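PDB 3PNN: conserved domain protein from Porphyromonas gingivalis, which probably acts as a glycosyltransferase-type enzyme that handles activated sugars in forming glycosidic linkages, using an alpha/beta/alpha Rossmann-like fold. Local coordinates for residues 51-56 with 69-74; 103-108 with 230-235; 116-121 with 223-228; 125-130 with 215-220. All coordinates share one frame; numbering follows the deposited sequence. Where two conformers were deposited one is given.

Contact 1: residues 51-56 with 69-74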
# COMPACT_ATOMS: atom_id res chain seq x y z
N LEU A 51 -8.76 -9.74 -7.50
CA LEU A 51 -7.49 -9.46 -6.87
C LEU A 51 -6.35 -9.61 -7.87
O LEU A 51 -6.31 -10.55 -8.67
CB LEU A 51 -7.22 -10.44 -5.73
CG LEU A 51 -8.33 -10.74 -4.73
CD1 LEU A 51 -7.77 -11.75 -3.69
CD2 LEU A 51 -8.81 -9.46 -4.06
N VAL A 52 -5.40 -8.68 -7.80
CA VAL A 52 -4.14 -8.84 -8.49
C VAL A 52 -3.01 -8.72 -7.46
O VAL A 52 -2.99 -7.77 -6.67
CB VAL A 52 -3.96 -7.77 -9.60
CG1 VAL A 52 -2.56 -7.86 -10.23
CG2 VAL A 52 -5.05 -7.93 -10.67
N PHE A 53 -2.10 -9.69 -7.46
CA PHE A 53 -0.92 -9.65 -6.59
C PHE A 53 0.31 -9.42 -7.44
O PHE A 53 0.53 -10.15 -8.41
CB PHE A 53 -0.73 -10.98 -5.84
CG PHE A 53 -1.88 -11.31 -4.91
CD1 PHE A 53 -1.88 -10.84 -3.60
CD2 PHE A 53 -2.94 -12.08 -5.36
CE1 PHE A 53 -2.94 -11.15 -2.74
CE2 PHE A 53 -4.01 -12.39 -4.51
CZ PHE A 53 -4.01 -11.93 -3.20
N VAL A 54 1.12 -8.43 -7.08
CA VAL A 54 2.46 -8.39 -7.66
C VAL A 54 3.42 -9.13 -6.72
O VAL A 54 3.50 -8.80 -5.53
CB VAL A 54 2.96 -6.95 -7.95
CG1 VAL A 54 2.87 -6.08 -6.70
CG2 VAL A 54 4.38 -6.98 -8.53
N ILE A 55 4.09 -10.14 -7.25
CA ILE A 55 5.05 -10.93 -6.48
C ILE A 55 6.34 -11.03 -7.30
O ILE A 55 6.51 -10.29 -8.28
CB ILE A 55 4.52 -12.35 -6.17
CG1 ILE A 55 4.26 -13.13 -7.46
CG2 ILE A 55 3.23 -12.29 -5.32
CD1 ILE A 55 4.14 -14.66 -7.20
N ARG A 56 7.25 -11.92 -6.91
CA ARG A 56 8.42 -12.20 -7.74
C ARG A 56 8.49 -13.69 -8.06
O ARG A 56 7.95 -14.50 -7.31
CB ARG A 56 9.71 -11.70 -7.07
CG ARG A 56 9.57 -10.24 -6.63
CD ARG A 56 10.88 -9.60 -6.15
NE ARG A 56 10.60 -8.24 -5.69
CZ ARG A 56 11.00 -7.73 -4.53
NH1 ARG A 56 11.77 -8.44 -3.71
NH2 ARG A 56 10.66 -6.48 -4.21
N THR A 69 -4.29 -20.59 -2.99
CA THR A 69 -5.24 -21.66 -2.71
C THR A 69 -6.30 -21.20 -1.70
O THR A 69 -7.40 -21.75 -1.65
CB THR A 69 -4.55 -22.90 -2.13
OG1 THR A 69 -3.70 -22.48 -1.04
CG2 THR A 69 -3.71 -23.59 -3.19
N LYS A 70 -5.96 -20.20 -0.90
CA LYS A 70 -6.92 -19.69 0.08
C LYS A 70 -8.06 -18.91 -0.58
O LYS A 70 -9.19 -18.90 -0.08
CB LYS A 70 -6.22 -18.81 1.13
CG LYS A 70 -5.33 -19.58 2.11
CD LYS A 70 -4.81 -18.70 3.26
CE LYS A 70 -3.76 -17.70 2.79
NZ LYS A 70 -3.21 -16.86 3.92
N TYR A 71 -7.76 -18.26 -1.71
CA TYR A 71 -8.71 -17.34 -2.33
C TYR A 71 -9.37 -17.86 -3.61
O TYR A 71 -10.41 -17.37 -4.01
CB TYR A 71 -8.05 -15.98 -2.63
CG TYR A 71 -7.22 -15.44 -1.49
CD1 TYR A 71 -7.69 -15.48 -0.18
CD2 TYR A 71 -5.97 -14.86 -1.72
CE1 TYR A 71 -6.93 -14.98 0.87
CE2 TYR A 71 -5.20 -14.36 -0.68
CZ TYR A 71 -5.69 -14.41 0.61
OH TYR A 71 -4.93 -13.94 1.66
N GLU A 72 -8.75 -18.85 -4.25
CA GLU A 72 -9.27 -19.31 -5.54
C GLU A 72 -10.72 -19.76 -5.40
O GLU A 72 -11.10 -20.44 -4.43
CB GLU A 72 -8.42 -20.45 -6.11
CG GLU A 72 -8.82 -20.86 -7.53
CD GLU A 72 -8.08 -22.08 -8.03
OE1 GLU A 72 -7.07 -21.91 -8.75
OE2 GLU A 72 -8.51 -23.22 -7.70
N GLY A 73 -11.55 -19.38 -6.36
CA GLY A 73 -12.95 -19.74 -6.27
C GLY A 73 -13.78 -18.81 -5.39
O GLY A 73 -14.99 -18.77 -5.53
N ARG A 74 -13.13 -18.06 -4.49
CA ARG A 74 -13.85 -17.07 -3.68
C ARG A 74 -13.93 -15.74 -4.44
O ARG A 74 -14.89 -14.98 -4.30
CB ARG A 74 -13.14 -16.82 -2.35
CG ARG A 74 -12.91 -18.06 -1.49
CD ARG A 74 -14.13 -18.40 -0.66
NE ARG A 74 -13.81 -19.38 0.39
CZ ARG A 74 -13.73 -19.09 1.68
NH1 ARG A 74 -13.43 -20.05 2.56
NH2 ARG A 74 -13.95 -17.85 2.11
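The rings of Phe53 and Tyr71 meet obliquely, and their side chains run roughly at right angles to one another. The far end of the Phe53 ring does the touching: CZ of Phe53 lies 3.7 Å from CE2 of Tyr71 and 3.8 Å from its CD2. Leu51 reaches the same flank of the tyrosine, its methyl CD1 standing 4.1 Å from CD2 of Tyr71 and again set obliquely to the ring. Other rings extend the cluster, as Phe303 meets Tyr71 and Phe63 meets Phe53, each pair edge-to-face. Leu51 and Phe53 are two residues apart on one strand, so both project from the same side of it toward the end of helix 60-71. In Phe53, CG stands anti to the carbonyl carbon (chi1 -62°), which sends the ring outward from the strand to Tyr71. The backbones stay well apart, with the CA atoms of Leu51 and Tyr71 at 9.2 Å, and side chains alone close the gap within a beta-alpha-beta unit formed by strand 50-55, helix 60-71 and strand 77-81. The tyrosine hydroxyl bonds to OD1 of Asp37, an atom that also forms a salt bridge with Lys70. The chemistry is thus divided along one side chain: the Tyr71 ring joins helix to strand through dispersion and hydrophobic burial, while its polar tip is satisfied by the carboxylate of Asp37 on helix 35-46.

Contact 2: residues 103-108 with 230-235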
# COMPACT_ATOMS: atom_id res chain seq x y z
N THR A 103 8.29 0.60 -4.80
CA THR A 103 6.85 0.32 -4.83
C THR A 103 6.12 0.77 -6.09
O THR A 103 5.16 0.12 -6.52
CB THR A 103 6.10 0.88 -3.60
OG1 THR A 103 6.25 2.31 -3.56
CG2 THR A 103 6.63 0.26 -2.32
N ASN A 104 6.51 1.90 -6.68
CA ASN A 104 5.80 2.34 -7.88
C ASN A 104 6.26 1.55 -9.11
O ASN A 104 5.52 1.44 -10.08
CB ASN A 104 5.86 3.87 -8.08
CG ASN A 104 4.61 4.43 -8.76
OD1 ASN A 104 4.29 4.07 -9.89
ND2 ASN A 104 3.92 5.33 -8.07
N HIS A 105 7.45 0.94 -9.06
CA HIS A 105 7.84 0.00 -10.12
C HIS A 105 7.01 -1.29 -10.00
O HIS A 105 6.56 -1.84 -11.00
CB HIS A 105 9.34 -0.31 -10.08
CG HIS A 105 9.77 -1.39 -11.03
ND1 HIS A 105 10.08 -2.67 -10.62
CD2 HIS A 105 9.94 -1.38 -12.37
CE1 HIS A 105 10.43 -3.40 -11.66
NE2 HIS A 105 10.35 -2.64 -12.74
N ALA A 106 6.81 -1.75 -8.77
CA ALA A 106 5.89 -2.86 -8.52
C ALA A 106 4.48 -2.57 -9.06
O ALA A 106 3.86 -3.45 -9.67
CB ALA A 106 5.84 -3.18 -7.03
N VAL A 107 3.98 -1.36 -8.85
CA VAL A 107 2.67 -0.99 -9.39
C VAL A 107 2.63 -1.09 -10.92
O VAL A 107 1.66 -1.58 -11.50
CB VAL A 107 2.26 0.45 -8.96
CG1 VAL A 107 1.02 0.91 -9.72
CG2 VAL A 107 1.98 0.50 -7.45
N LEU A 108 3.68 -0.60 -11.58
CA LEU A 108 3.76 -0.67 -13.04
C LEU A 108 3.59 -2.10 -13.57
O LEU A 108 3.17 -2.29 -14.71
CB LEU A 108 5.09 -0.10 -13.54
CG LEU A 108 5.14 1.43 -13.65
CD1 LEU A 108 6.55 1.89 -13.94
CD2 LEU A 108 4.17 1.91 -14.75
N GLU A 230 6.04 7.53 -17.44
CA GLU A 230 6.72 8.77 -17.81
C GLU A 230 7.74 9.18 -16.73
O GLU A 230 8.88 9.52 -17.05
CB GLU A 230 5.70 9.89 -18.03
CG GLU A 230 6.31 11.28 -18.15
CD GLU A 230 5.31 12.39 -17.90
OE1 GLU A 230 4.11 12.19 -18.22
OE2 GLU A 230 5.71 13.45 -17.38
N LEU A 231 7.32 9.15 -15.47
CA LEU A 231 8.18 9.55 -14.36
C LEU A 231 9.26 8.51 -14.08
O LEU A 231 10.35 8.84 -13.61
CB LEU A 231 7.34 9.81 -13.11
CG LEU A 231 6.48 11.07 -13.22
CD1 LEU A 231 5.59 11.25 -12.00
CD2 LEU A 231 7.38 12.28 -13.42
N PHE A 232 8.97 7.25 -14.38
CA PHE A 232 9.99 6.20 -14.24
C PHE A 232 11.16 6.42 -15.19
O PHE A 232 12.33 6.26 -14.80
CB PHE A 232 9.37 4.81 -14.46
CG PHE A 232 10.24 3.67 -13.96
CD1 PHE A 232 10.96 3.80 -12.78
CD2 PHE A 232 10.30 2.47 -14.65
CE1 PHE A 232 11.74 2.74 -12.30
CE2 PHE A 232 11.08 1.41 -14.19
CZ PHE A 232 11.80 1.54 -13.01
N ILE A 233 10.85 6.75 -16.44
CA ILE A 233 11.89 7.11 -17.39
C ILE A 233 12.76 8.24 -16.83
O ILE A 233 13.99 8.18 -16.91
CB ILE A 233 11.30 7.49 -18.78
CG1 ILE A 233 10.79 6.23 -19.48
CG2 ILE A 233 12.35 8.22 -19.65
CD1 ILE A 233 9.83 6.51 -20.62
N ASN A 234 12.12 9.25 -16.26
CA ASN A 234 12.86 10.38 -15.69
C ASN A 234 13.74 9.90 -14.55
O ASN A 234 14.91 10.27 -14.44
CB ASN A 234 11.90 11.46 -15.18
CG ASN A 234 11.25 12.23 -16.31
OD1 ASN A 234 11.71 12.19 -17.45
ND2 ASN A 234 10.17 12.94 -16.00
N PHE A 235 13.16 9.05 -13.71
CA PHE A 235 13.87 8.47 -12.57
C PHE A 235 15.09 7.67 -13.01
O PHE A 235 16.19 7.88 -12.49
CB PHE A 235 12.92 7.58 -11.78
CG PHE A 235 13.62 6.70 -10.78
CD1 PHE A 235 13.92 7.17 -9.51
CD2 PHE A 235 13.97 5.40 -11.11
CE1 PHE A 235 14.56 6.35 -8.59
CE2 PHE A 235 14.61 4.58 -10.20
CZ PHE A 235 14.90 5.05 -8.94
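Helix 103-108 and helix 223-239 approach with His105 and Phe232 as their nearest backbone pair, the CA atoms 7.7 Å apart, and no hydrogen bond passes between the two segments. Phe232 fills this interval. Its CG is anti to the backbone N (chi1 -164°), and the ring reaches across to two residues one turn apart on the shorter helix. CD2 of His105 sits evenly against the outer end of the ring, 3.5 Å from both CE2 and CZ of Phe232. The two rings are inclined at 39° with centroids 5.3 Å apart. Nearer the root of the phenylalanine, the methyl CD1 of Leu108 lies 3.9 Å from CD2 of Phe232 and 4.1 Å from its CB. The imidazole is bonded through NE2 to the carbonyl O of Arg86 and through ND1 to NE2 of Gln82, so the rotation of the ring that sets CD2 against Phe232 is held at both nitrogens. Trp101 packs edge-to-face on His105, and Phe247 meets Phe232 from outside the segments. The arrangement is buried helix-helix packing, with an aromatic side chain of one helix laid against an i, i+3 pair on the other, and in the alpha/beta/alpha Rossmann-like fold it joins the short helix 103-108 to the long helix 223-239.

Contact 3: residues 116-121 with 223-228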
# COMPACT_ATOMS: atom_id res chain seq x y z
N GLU A 116 -9.37 -1.12 -15.12
CA GLU A 116 -10.52 -0.51 -14.49
C GLU A 116 -9.99 0.21 -13.26
O GLU A 116 -8.81 0.05 -12.92
CB GLU A 116 -11.53 -1.59 -14.09
CG GLU A 116 -10.96 -2.71 -13.20
CD GLU A 116 -10.17 -3.76 -13.99
OE1 GLU A 116 -10.56 -4.06 -15.14
OE2 GLU A 116 -9.17 -4.30 -13.46
N PRO A 117 -10.83 1.02 -12.60
CA PRO A 117 -10.37 1.67 -11.35
C PRO A 117 -9.88 0.61 -10.35
O PRO A 117 -10.45 -0.49 -10.25
CB PRO A 117 -11.63 2.37 -10.83
CG PRO A 117 -12.43 2.67 -12.09
CD PRO A 117 -12.17 1.48 -13.00
N PHE A 118 -8.82 0.93 -9.62
CA PHE A 118 -8.20 -0.05 -8.75
C PHE A 118 -7.64 0.56 -7.48
O PHE A 118 -7.23 1.73 -7.46
CB PHE A 118 -7.09 -0.84 -9.51
CG PHE A 118 -5.90 0.00 -9.94
CD1 PHE A 118 -4.70 -0.04 -9.23
CD2 PHE A 118 -5.96 0.78 -11.10
CE1 PHE A 118 -3.60 0.71 -9.65
CE2 PHE A 118 -4.87 1.53 -11.52
CZ PHE A 118 -3.70 1.50 -10.80
N ALA A 119 -7.65 -0.24 -6.41
CA ALA A 119 -6.98 0.11 -5.15
C ALA A 119 -5.59 -0.48 -5.13
O ALA A 119 -5.36 -1.54 -5.69
CB ALA A 119 -7.78 -0.43 -3.96
N VAL A 120 -4.67 0.21 -4.47
CA VAL A 120 -3.35 -0.33 -4.16
C VAL A 120 -3.23 -0.37 -2.65
O VAL A 120 -3.54 0.62 -1.97
CB VAL A 120 -2.24 0.55 -4.73
CG1 VAL A 120 -0.86 0.04 -4.26
CG2 VAL A 120 -2.34 0.59 -6.27
N ILE A 121 -2.84 -1.53 -2.11
CA ILE A 121 -2.62 -1.66 -0.68
C ILE A 121 -1.39 -2.51 -0.38
O ILE A 121 -0.93 -3.27 -1.24
CB ILE A 121 -3.83 -2.33 0.07
CG1 ILE A 121 -4.01 -3.79 -0.37
CG2 ILE A 121 -5.11 -1.52 -0.13
CD1 ILE A 121 -4.90 -4.63 0.60
N ASP A 223 -4.84 5.35 -16.22
CA ASP A 223 -3.93 6.38 -16.75
C ASP A 223 -2.76 6.57 -15.79
O ASP A 223 -1.71 7.07 -16.16
CB ASP A 223 -4.65 7.72 -16.94
CG ASP A 223 -5.56 8.05 -15.78
OD1 ASP A 223 -5.19 8.92 -14.95
OD2 ASP A 223 -6.65 7.43 -15.68
N TYR A 224 -2.95 6.17 -14.54
CA TYR A 224 -1.87 6.26 -13.56
C TYR A 224 -0.65 5.45 -14.00
O TYR A 224 0.48 5.84 -13.75
CB TYR A 224 -2.34 5.80 -12.16
CG TYR A 224 -1.24 6.00 -11.11
CD1 TYR A 224 -0.90 7.28 -10.68
CD2 TYR A 224 -0.55 4.92 -10.57
CE1 TYR A 224 0.10 7.48 -9.74
CE2 TYR A 224 0.48 5.11 -9.62
CZ TYR A 224 0.78 6.40 -9.21
OH TYR A 224 1.77 6.63 -8.28
N PHE A 225 -0.88 4.31 -14.66
CA PHE A 225 0.27 3.54 -15.16
C PHE A 225 1.09 4.35 -16.17
O PHE A 225 2.32 4.28 -16.19
CB PHE A 225 -0.17 2.23 -15.81
CG PHE A 225 -0.89 1.29 -14.87
CD1 PHE A 225 -0.25 0.75 -13.76
CD2 PHE A 225 -2.20 0.91 -15.14
CE1 PHE A 225 -0.92 -0.13 -12.91
CE2 PHE A 225 -2.88 0.04 -14.29
CZ PHE A 225 -2.23 -0.49 -13.17
N ASP A 226 0.40 5.09 -17.03
CA ASP A 226 1.08 5.87 -18.06
C ASP A 226 1.88 7.03 -17.46
O ASP A 226 3.02 7.29 -17.88
CB ASP A 226 0.07 6.43 -19.08
CG ASP A 226 -0.60 5.33 -19.89
OD1 ASP A 226 0.05 4.29 -20.15
OD2 ASP A 226 -1.78 5.51 -20.26
N TYR A 227 1.28 7.73 -16.50
CA TYR A 227 2.01 8.81 -15.84
C TYR A 227 3.21 8.24 -15.10
O TYR A 227 4.30 8.83 -15.10
CB TYR A 227 1.11 9.58 -14.87
CG TYR A 227 0.03 10.40 -15.55
CD1 TYR A 227 0.33 11.27 -16.61
CD2 TYR A 227 -1.30 10.31 -15.14
CE1 TYR A 227 -0.68 12.02 -17.23
CE2 TYR A 227 -2.30 11.05 -15.75
CZ TYR A 227 -1.99 11.90 -16.79
OH TYR A 227 -3.00 12.64 -17.38
N SER A 228 3.03 7.08 -14.47
CA SER A 228 4.12 6.44 -13.73
C SER A 228 5.25 6.04 -14.67
O SER A 228 6.42 6.12 -14.30
CB SER A 228 3.67 5.19 -12.99
OG SER A 228 2.74 5.48 -11.96
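Where helix 223-239 packs on the central strands of the Rossmann-like fold, Phe118 of strand 118-122 and Phe225 of the helix bring their rings together, the side chains approaching head-on from strand and helix. The planes are parallel to within 1° but displaced until only the rims lie over one another, and the centroids lie 4.9 Å apart. Contact is therefore made between their outer ends. CZ of Phe118 is 3.4 Å from CZ of Phe225, a close carbon-carbon approach, and CE2 of Phe118 is 3.7 Å from CE2 of Phe225. The first torsion of Phe118 places CG between the backbone N and the carbonyl carbon (chi1 65°), and the ring edge lies against the carbonyl O of Glu116, which is in the ring plane. Tyr224, next to Phe225 on the helix, stacks its ring on Phe220, with OG of Ser228 above one face. Strand 118-122 is itself bonded through its backbone to strands 7-11 and 217-220, while Ala119 and Ile121 pack on helix 129-140 on the other side. Two phenylalanines meeting at their outer ends in parallel, displaced planes thus form one point of the helix-on-sheet interface of this alpha/beta/alpha sandwich.

Contact 4: residues 125-130 with 215-220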
# COMPACT_ATOMS: atom_id res chain seq x y z
N ASP A 125 -0.41 -4.92 6.17
CA ASP A 125 -1.03 -3.91 7.04
C ASP A 125 -2.53 -4.17 7.16
O ASP A 125 -3.17 -4.58 6.19
CB ASP A 125 -0.81 -2.49 6.50
CG ASP A 125 0.62 -2.01 6.70
OD1 ASP A 125 0.96 -1.58 7.82
OD2 ASP A 125 1.40 -2.09 5.75
N PHE A 126 -3.07 -3.91 8.35
CA PHE A 126 -4.50 -4.04 8.59
C PHE A 126 -5.16 -2.67 8.45
O PHE A 126 -4.90 -1.74 9.23
CB PHE A 126 -4.77 -4.66 9.98
CG PHE A 126 -6.24 -4.86 10.28
CD1 PHE A 126 -6.85 -6.10 10.08
CD2 PHE A 126 -7.00 -3.82 10.80
CE1 PHE A 126 -8.20 -6.29 10.38
CE2 PHE A 126 -8.36 -4.00 11.10
CZ PHE A 126 -8.96 -5.24 10.89
N TYR A 127 -6.03 -2.54 7.45
CA TYR A 127 -6.62 -1.25 7.11
C TYR A 127 -8.01 -1.02 7.74
O TYR A 127 -8.42 0.13 7.95
CB TYR A 127 -6.71 -1.12 5.59
CG TYR A 127 -5.35 -1.00 4.95
CD1 TYR A 127 -4.70 0.24 4.90
CD2 TYR A 127 -4.70 -2.11 4.42
CE1 TYR A 127 -3.43 0.36 4.33
CE2 TYR A 127 -3.43 -1.99 3.83
CZ TYR A 127 -2.82 -0.74 3.78
OH TYR A 127 -1.57 -0.60 3.20
N GLY A 128 -8.72 -2.10 8.04
CA GLY A 128 -10.04 -2.01 8.63
C GLY A 128 -11.16 -1.95 7.60
O GLY A 128 -10.99 -1.40 6.51
N ARG A 129 -12.31 -2.51 7.94
CA ARG A 129 -13.39 -2.66 6.97
C ARG A 129 -13.83 -1.37 6.31
O ARG A 129 -14.04 -1.33 5.09
CB ARG A 129 -14.60 -3.32 7.63
CG ARG A 129 -15.72 -3.61 6.66
CD ARG A 129 -16.78 -4.48 7.37
NE ARG A 129 -17.90 -4.80 6.49
CZ ARG A 129 -19.01 -5.40 6.90
NH1 ARG A 129 -19.15 -5.72 8.18
NH2 ARG A 129 -19.99 -5.65 6.04
N ASN A 130 -13.99 -0.30 7.09
CA ASN A 130 -14.47 0.96 6.50
C ASN A 130 -13.49 1.60 5.51
O ASN A 130 -13.91 2.38 4.64
CB ASN A 130 -14.88 1.95 7.58
CG ASN A 130 -15.64 3.12 7.01
OD1 ASN A 130 -16.78 2.99 6.56
ND2 ASN A 130 -15.00 4.28 7.01
N MSE A 215 -1.15 5.52 4.50
CA MSE A 215 -0.68 4.18 4.90
C MSE A 215 -0.59 3.30 3.65
O MSE A 215 -0.67 2.06 3.73
CB MSE A 215 -1.60 3.54 5.96
CG MSE A 215 -1.71 4.37 7.25
SE MSE A 215 0.03 4.68 8.10
CE MSE A 215 0.44 2.87 8.62
N ASN A 216 -0.40 3.96 2.51
CA ASN A 216 -0.27 3.29 1.21
C ASN A 216 -1.55 2.57 0.77
O ASN A 216 -1.48 1.50 0.16
CB ASN A 216 0.92 2.33 1.19
CG ASN A 216 1.88 2.59 0.03
OD1 ASN A 216 1.96 3.71 -0.48
ND2 ASN A 216 2.62 1.55 -0.37
N MSE A 217 -2.70 3.14 1.09
CA MSE A 217 -3.98 2.68 0.54
C MSE A 217 -4.47 3.73 -0.45
O MSE A 217 -4.96 4.78 -0.05
CB MSE A 217 -5.01 2.46 1.65
CG MSE A 217 -6.41 2.03 1.16
SE MSE A 217 -7.55 1.46 2.69
CE MSE A 217 -8.05 -0.30 2.05
N TRP A 218 -4.35 3.44 -1.75
CA TRP A 218 -4.64 4.43 -2.80
C TRP A 218 -5.74 3.91 -3.71
O TRP A 218 -5.97 2.70 -3.79
CB TRP A 218 -3.41 4.60 -3.69
CG TRP A 218 -2.20 5.05 -2.97
CD1 TRP A 218 -1.19 4.28 -2.47
CD2 TRP A 218 -1.85 6.41 -2.71
NE1 TRP A 218 -0.23 5.08 -1.90
CE2 TRP A 218 -0.61 6.39 -2.03
CE3 TRP A 218 -2.46 7.64 -2.98
CZ2 TRP A 218 0.02 7.56 -1.61
CZ3 TRP A 218 -1.82 8.81 -2.57
CH2 TRP A 218 -0.59 8.76 -1.89
N GLY A 219 -6.39 4.83 -4.42
CA GLY A 219 -7.32 4.47 -5.49
C GLY A 219 -6.92 5.19 -6.77
O GLY A 219 -6.80 6.42 -6.78
N PHE A 220 -6.72 4.44 -7.85
CA PHE A 220 -6.25 5.01 -9.12
C PHE A 220 -7.13 4.57 -10.29
O PHE A 220 -7.95 3.66 -10.16
CB PHE A 220 -4.81 4.57 -9.42
CG PHE A 220 -3.77 5.05 -8.42
CD1 PHE A 220 -3.54 6.41 -8.22
CD2 PHE A 220 -2.99 4.14 -7.72
CE1 PHE A 220 -2.57 6.85 -7.32
CE2 PHE A 220 -2.02 4.56 -6.82
CZ PHE A 220 -1.80 5.93 -6.63
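With CG anti to its own carbonyl carbon (chi1 -68°), Tyr127 directs its ring from the loop before helix 129-140 to the corner at Met215, Asn216 and Met217; Met217, a selenomethionine like Met215, is extended through its first two torsions, which carry SE beside the ring, and chi3 (-125°) then turns the methyl CE back toward CB and CG of Tyr127. The two side chains slide past each other in opposite directions. SE of Met217 is 3.8 Å from CD1 of Tyr127 and 4.5 Å from the ring centroid, an oblique Met-aromatic contact, while CB of Met217 lies 3.8 Å from CE1 of Tyr127. CB of Met215 comes to the same rim carbon from the other side of the ring plane, 4.0 Å from CE1 of Tyr127. At the far end of the ring the hydroxyl is the donor: Tyr127 OH bonds to the carbonyl O of Met215 over 2.9 Å. That oxygen sits at the ring edge, near its plane, and the C=O...OH angle of 159° is fairly open. The same hydroxyl is bonded to the backbone N of Asn122, so this buried polar atom has two partners that fix it between two parts of the chain. Past the corner, Trp218 NE1 donates to OD1 of Asn216 over 2.9 Å, approaching from well above the amide plane. Asp125 bonds a glycerol, probably from crystallisation, and Asn216 is near one, which is consistent with a pocket at the C-terminal end of strand 118-122, the edge of the sheet where Rossmann-like folds usually bind ligands.

Overall arrangement
Contacts 3 and 4 are joined directly through neighbouring antiparallel strands: Phe118 O bonds to Phe220 N at 2.8 Å and Val120 N to Trp218 O at 2.9 Å. Along the chain contact 4 is nested within contact 3, which is itself nested within contact 2. Contacts 2 and 3 share helix 223-239, their centres about 11 Å apart, and Asn104 ties them together through Tyr224 and Ser228. Contact 1 closes earlier in the sequence and stands apart, its centre about 18 Å from that of contact 4, but it meets contact 2 where Val54 CG2 packs 3.7 Å from Ala106 O. Of the four, contact 4 lies beside a possible pocket, where glycerol is bound.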